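Local coordinates for KLLA0C04147p (Kluyveromyces lactis, PDB 5H2A), which probably binds sterols and transfers them between membranes as an OSBP-family protein, of which this chain is the N-terminal ankyrin-repeat domain, at residues Asn37-Phe42 against Arg48-Leu53; Gln30-Ile35 against Gln72-Lys77. All blocks are in the same frame, centred on the assembly; numbering follows the deposited sequence.

Interaction 1 (Asn37-Phe42 against Arg48-Leu53)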
# COMPACT_ATOMS: atom_id res chain seq x y z
N ASN A 37 4.96 -30.21 10.80
CA ASN A 37 5.56 -31.50 10.53
C ASN A 37 6.24 -31.60 9.16
O ASN A 37 7.20 -32.37 9.01
CB ASN A 37 4.50 -32.59 10.68
CG ASN A 37 4.18 -32.87 12.13
OD1 ASN A 37 3.21 -32.34 12.69
ND2 ASN A 37 5.03 -33.65 12.78
N GLU A 38 5.80 -30.84 8.16
CA GLU A 38 6.32 -31.01 6.81
C GLU A 38 7.02 -29.78 6.24
O GLU A 38 7.75 -29.91 5.25
CB GLU A 38 5.20 -31.41 5.84
CG GLU A 38 4.48 -32.71 6.17
CD GLU A 38 5.32 -33.94 5.86
OE1 GLU A 38 5.03 -35.00 6.44
OE2 GLU A 38 6.27 -33.86 5.06
N PHE A 39 6.76 -28.59 6.77
CA PHE A 39 7.38 -27.37 6.24
C PHE A 39 8.63 -27.03 7.05
O PHE A 39 8.71 -26.02 7.74
CB PHE A 39 6.36 -26.22 6.21
CG PHE A 39 5.45 -26.27 5.02
CD1 PHE A 39 4.54 -27.31 4.88
CD2 PHE A 39 5.54 -25.32 4.01
CE1 PHE A 39 3.72 -27.39 3.76
CE2 PHE A 39 4.72 -25.38 2.91
CZ PHE A 39 3.80 -26.43 2.77
N GLN A 40 9.58 -27.96 6.99
CA GLN A 40 10.77 -27.87 7.82
C GLN A 40 11.96 -28.31 6.97
O GLN A 40 11.83 -29.19 6.12
CB GLN A 40 10.64 -28.73 9.09
CG GLN A 40 9.37 -28.48 9.94
CD GLN A 40 9.33 -27.12 10.64
OE1 GLN A 40 10.34 -26.63 11.12
NE2 GLN A 40 8.14 -26.50 10.67
N PRO A 41 13.12 -27.65 7.13
CA PRO A 41 13.37 -26.48 7.97
C PRO A 41 12.55 -25.30 7.49
O PRO A 41 12.43 -25.07 6.28
CB PRO A 41 14.87 -26.21 7.78
CG PRO A 41 15.43 -27.45 7.16
CD PRO A 41 14.31 -28.03 6.35
N PHE A 42 11.98 -24.55 8.44
CA PHE A 42 10.99 -23.56 8.06
C PHE A 42 11.60 -22.37 7.31
O PHE A 42 10.87 -21.66 6.62
CB PHE A 42 10.26 -23.06 9.30
CG PHE A 42 9.02 -22.29 8.97
CD1 PHE A 42 7.89 -22.94 8.49
CD2 PHE A 42 8.99 -20.91 9.12
CE1 PHE A 42 6.75 -22.24 8.17
CE2 PHE A 42 7.84 -20.20 8.82
CZ PHE A 42 6.72 -20.87 8.33
N ARG A 48 10.08 -21.89 2.17
CA ARG A 48 9.49 -20.55 2.23
C ARG A 48 8.69 -20.24 0.98
O ARG A 48 7.64 -19.58 1.04
CB ARG A 48 10.56 -19.46 2.41
CG ARG A 48 11.46 -19.59 3.61
CD ARG A 48 11.97 -18.21 4.12
NE ARG A 48 12.61 -17.37 3.10
CZ ARG A 48 13.88 -17.47 2.72
NH1 ARG A 48 14.68 -18.40 3.24
NH2 ARG A 48 14.36 -16.64 1.80
N SER A 49 9.19 -20.67 -0.18
CA SER A 49 8.55 -20.28 -1.45
C SER A 49 7.18 -20.91 -1.60
O SER A 49 6.32 -20.36 -2.29
CB SER A 49 9.44 -20.67 -2.64
OG SER A 49 9.46 -22.08 -2.82
N VAL A 50 6.96 -22.08 -1.00
CA VAL A 50 5.62 -22.67 -0.98
C VAL A 50 4.78 -22.07 0.14
O VAL A 50 3.61 -21.73 -0.05
CB VAL A 50 5.71 -24.20 -0.84
CG1 VAL A 50 4.30 -24.83 -0.80
CG2 VAL A 50 6.54 -24.80 -1.99
N PHE A 51 5.36 -21.95 1.34
CA PHE A 51 4.60 -21.42 2.47
C PHE A 51 4.01 -20.04 2.15
O PHE A 51 2.85 -19.76 2.47
CB PHE A 51 5.46 -21.31 3.73
CG PHE A 51 4.71 -20.72 4.90
CD1 PHE A 51 3.91 -21.52 5.69
CD2 PHE A 51 4.77 -19.36 5.16
CE1 PHE A 51 3.17 -20.98 6.74
CE2 PHE A 51 4.05 -18.80 6.23
CZ PHE A 51 3.25 -19.62 7.02
N GLU A 52 4.80 -19.17 1.52
CA GLU A 52 4.29 -17.81 1.36
C GLU A 52 3.19 -17.70 0.31
O GLU A 52 2.58 -16.64 0.19
CB GLU A 52 5.45 -16.85 1.06
CG GLU A 52 6.19 -17.10 -0.23
CD GLU A 52 7.50 -16.30 -0.32
OE1 GLU A 52 8.06 -16.23 -1.43
OE2 GLU A 52 7.96 -15.76 0.73
N LEU A 53 2.88 -18.77 -0.42
CA LEU A 53 1.76 -18.79 -1.36
C LEU A 53 0.51 -19.46 -0.81
O LEU A 53 -0.44 -19.66 -1.56
CB LEU A 53 2.18 -19.51 -2.66
CG LEU A 53 3.32 -18.87 -3.47
CD1 LEU A 53 3.68 -19.70 -4.70
CD2 LEU A 53 2.95 -17.45 -3.87
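An edge-to-face aromatic pair, F42 on F51, forms the centre of a small phenylalanine cluster that F39 joins. The rings have centroids 4.9 Å apart and planes at 70°. F42 CZ stands 3.7 Å above the plane of the F51 ring, over its centre, so one corner of F42 meets a whole face. F42 CE1 lies 3.8 Å from F51 CD1. This approach follows from the F42 chi1 of -166°, which sets CG opposite the backbone N and sends the ring toward helix 45-51.

The cluster lies in the all-helical ankyrin-repeat domain, where the chain leaves helix 28-38 and soon enters helix 45-51. F39 is the first residue past the helix and the centre of an inverse gamma turn.

F39 uses its ring edge. Its CE2 meets V50 CG1 at 3.8 Å, and its CD2 meets F51 CB at 4.0 Å. L15 and L19 of helix 12-25 also pack on F39. At the margin, R48 CG rests 3.7 Å from F42 O, while R48 NH1 is hydrogen-bonded to D43 O. No hydrogen bond joins the two segments.

Interaction 2 (Gln30-Ile35 against Gln72-Lys77); sequences QLCHLI and QNWTTK
W74 has chi1 of -66°, which places CG beside the backbone N, and chi2 of -8°, which keeps CD1 close to eclipsing CA. Together they swing the six-membered part of the indole away from its own backbone and toward helix 28-38. The L31 chi1 of 174° turns its branched end to the indole.

Three residues of the helix, L31, C32 and I35, meet the far end of the indole. They lie within about one helical turn. L31 CD2 comes to 3.8 Å from W74 CH2 and 4.0 Å from W74 CZ3. The two side chains meet at a slant. C32 SG is 3.8 Å from W74 CZ2. I35 CG1 is 4.0 Å from W74 CH2, and the two side chains run past each other in opposite directions. The C32 sulfur is 5.2 Å from the centroid of the W74 six-membered ring, an oblique sulfur-aromatic contact.

W74 is the last residue of helix 64-74. Around its ring lie F28, I54 of helix 54-61, and L84 and I86 of the loop that follows. The contact thus ties helix 28-38 to the end of helix 64-74 inside the ankyrin-repeat domain. An alanine here would remove the indole and would probably open a gap beside L31, C32 and I35, with the cysteine sulfur losing its aromatic partner.

The backbones stay well apart, since the CA atoms of C32 and W74 are 10.5 Å from each other. The indole crosses most of the gap, and the side chains of L31, C32 and I35 close the rest. No hydrogen bond crosses between the segments, so attachment here rests on dispersion and on burial of apolar surface, with the polarisable sulfur probably contributing.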
# COMPACT_ATOMS: atom_id res chain seq x y z
N GLN A 30 -5.60 -28.61 11.42
CA GLN A 30 -4.89 -29.62 10.63
C GLN A 30 -3.84 -28.99 9.73
O GLN A 30 -2.76 -29.57 9.53
CB GLN A 30 -5.91 -30.42 9.81
CG GLN A 30 -6.71 -31.37 10.70
CD GLN A 30 -7.95 -31.94 10.03
OE1 GLN A 30 -8.62 -31.26 9.25
NE2 GLN A 30 -8.27 -33.18 10.38
N LEU A 31 -4.14 -27.83 9.15
CA LEU A 31 -3.15 -27.11 8.35
C LEU A 31 -1.95 -26.71 9.20
O LEU A 31 -0.79 -26.89 8.79
CB LEU A 31 -3.81 -25.87 7.71
CG LEU A 31 -2.87 -24.93 6.96
CD1 LEU A 31 -2.21 -25.66 5.76
CD2 LEU A 31 -3.61 -23.68 6.50
N CYS A 32 -2.20 -26.18 10.40
CA CYS A 32 -1.09 -25.85 11.30
C CYS A 32 -0.21 -27.07 11.56
O CYS A 32 1.03 -26.99 11.51
CB CYS A 32 -1.61 -25.29 12.63
SG CYS A 32 -2.34 -23.65 12.53
N HIS A 33 -0.83 -28.21 11.86
CA HIS A 33 -0.09 -29.43 12.13
C HIS A 33 0.77 -29.85 10.93
O HIS A 33 1.91 -30.30 11.10
CB HIS A 33 -1.07 -30.54 12.49
CG HIS A 33 -0.43 -31.82 12.92
ND1 HIS A 33 -0.32 -32.92 12.10
CD2 HIS A 33 0.10 -32.19 14.11
CE1 HIS A 33 0.27 -33.90 12.75
NE2 HIS A 33 0.53 -33.49 13.97
N LEU A 34 0.23 -29.70 9.71
CA LEU A 34 1.00 -30.01 8.51
C LEU A 34 2.23 -29.12 8.41
O LEU A 34 3.34 -29.59 8.09
CB LEU A 34 0.13 -29.80 7.26
CG LEU A 34 0.84 -30.04 5.91
CD1 LEU A 34 1.06 -31.53 5.66
CD2 LEU A 34 0.09 -29.39 4.75
N ILE A 35 2.06 -27.82 8.65
CA ILE A 35 3.19 -26.89 8.61
C ILE A 35 4.27 -27.33 9.60
O ILE A 35 5.47 -27.36 9.28
CB ILE A 35 2.72 -25.46 8.92
CG1 ILE A 35 1.68 -24.97 7.90
CG2 ILE A 35 3.90 -24.48 9.06
CD1 ILE A 35 2.05 -25.17 6.45
N GLN A 72 -7.21 -14.37 9.48
CA GLN A 72 -7.29 -13.83 10.83
C GLN A 72 -6.05 -14.18 11.65
O GLN A 72 -5.56 -13.35 12.43
CB GLN A 72 -8.55 -14.35 11.52
CG GLN A 72 -8.74 -13.79 12.92
CD GLN A 72 -8.64 -12.27 12.97
OE1 GLN A 72 -9.42 -11.56 12.32
NE2 GLN A 72 -7.68 -11.76 13.74
N ASN A 73 -5.52 -15.39 11.48
CA ASN A 73 -4.46 -15.87 12.37
C ASN A 73 -3.04 -15.63 11.87
O ASN A 73 -2.12 -15.55 12.70
CB ASN A 73 -4.65 -17.35 12.65
CG ASN A 73 -5.90 -17.61 13.47
OD1 ASN A 73 -6.07 -17.03 14.53
ND2 ASN A 73 -6.80 -18.42 12.94
N TRP A 74 -2.83 -15.52 10.56
CA TRP A 74 -1.48 -15.40 10.04
C TRP A 74 -1.17 -14.11 9.27
O TRP A 74 -0.04 -13.96 8.82
CB TRP A 74 -1.16 -16.57 9.10
CG TRP A 74 -1.09 -17.94 9.75
CD1 TRP A 74 -1.13 -18.24 11.07
CD2 TRP A 74 -0.98 -19.19 9.05
NE1 TRP A 74 -1.05 -19.63 11.25
CE2 TRP A 74 -0.96 -20.22 10.01
CE3 TRP A 74 -0.90 -19.53 7.69
CZ2 TRP A 74 -0.86 -21.57 9.66
CZ3 TRP A 74 -0.80 -20.89 7.34
CH2 TRP A 74 -0.78 -21.88 8.32
N THR A 75 -2.13 -13.20 9.07
CA THR A 75 -1.84 -12.06 8.19
C THR A 75 -2.03 -10.69 8.83
O THR A 75 -1.83 -9.67 8.14
CB THR A 75 -2.70 -12.10 6.91
OG1 THR A 75 -4.03 -11.65 7.19
CG2 THR A 75 -2.74 -13.49 6.32
N THR A 76 -2.40 -10.60 10.09
CA THR A 76 -2.57 -9.29 10.69
C THR A 76 -1.25 -8.80 11.29
O THR A 76 -0.31 -9.57 11.49
CB THR A 76 -3.65 -9.31 11.78
OG1 THR A 76 -3.15 -10.02 12.91
CG2 THR A 76 -4.92 -9.98 11.27
N LYS A 77 -1.20 -7.49 11.58
CA LYS A 77 0.02 -6.90 12.15
C LYS A 77 0.48 -7.64 13.39
O LYS A 77 1.69 -7.72 13.65
CB LYS A 77 -0.21 -5.42 12.51
CG LYS A 77 -0.13 -4.48 11.34
CD LYS A 77 1.29 -4.46 10.81
CE LYS A 77 1.35 -3.77 9.45
NZ LYS A 77 0.02 -3.12 9.17

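Overall arrangement
Interactions 1 and 2 have centres about 12 Å apart and share helix 28-38. Interaction 1 uses the turn just after it, against helix 45-51. Interaction 2 uses the middle of that helix, against the end of helix 64-74. Along the chain, interaction 1 is nested in the loop closed by interaction 2. The two touch directly. F42 CE1 packs on I35 CG2, F51 CE1 packs on W74 CZ3, and Q40 NE2 probably hydrogen-bonds to I35 O. Together they form one continuous apolar core joining three helices near the N-terminal end of the ankyrin-repeat domain. Their centres lie about 26 Å (interaction 1) and 23 Å (interaction 2) from the centre of the chain.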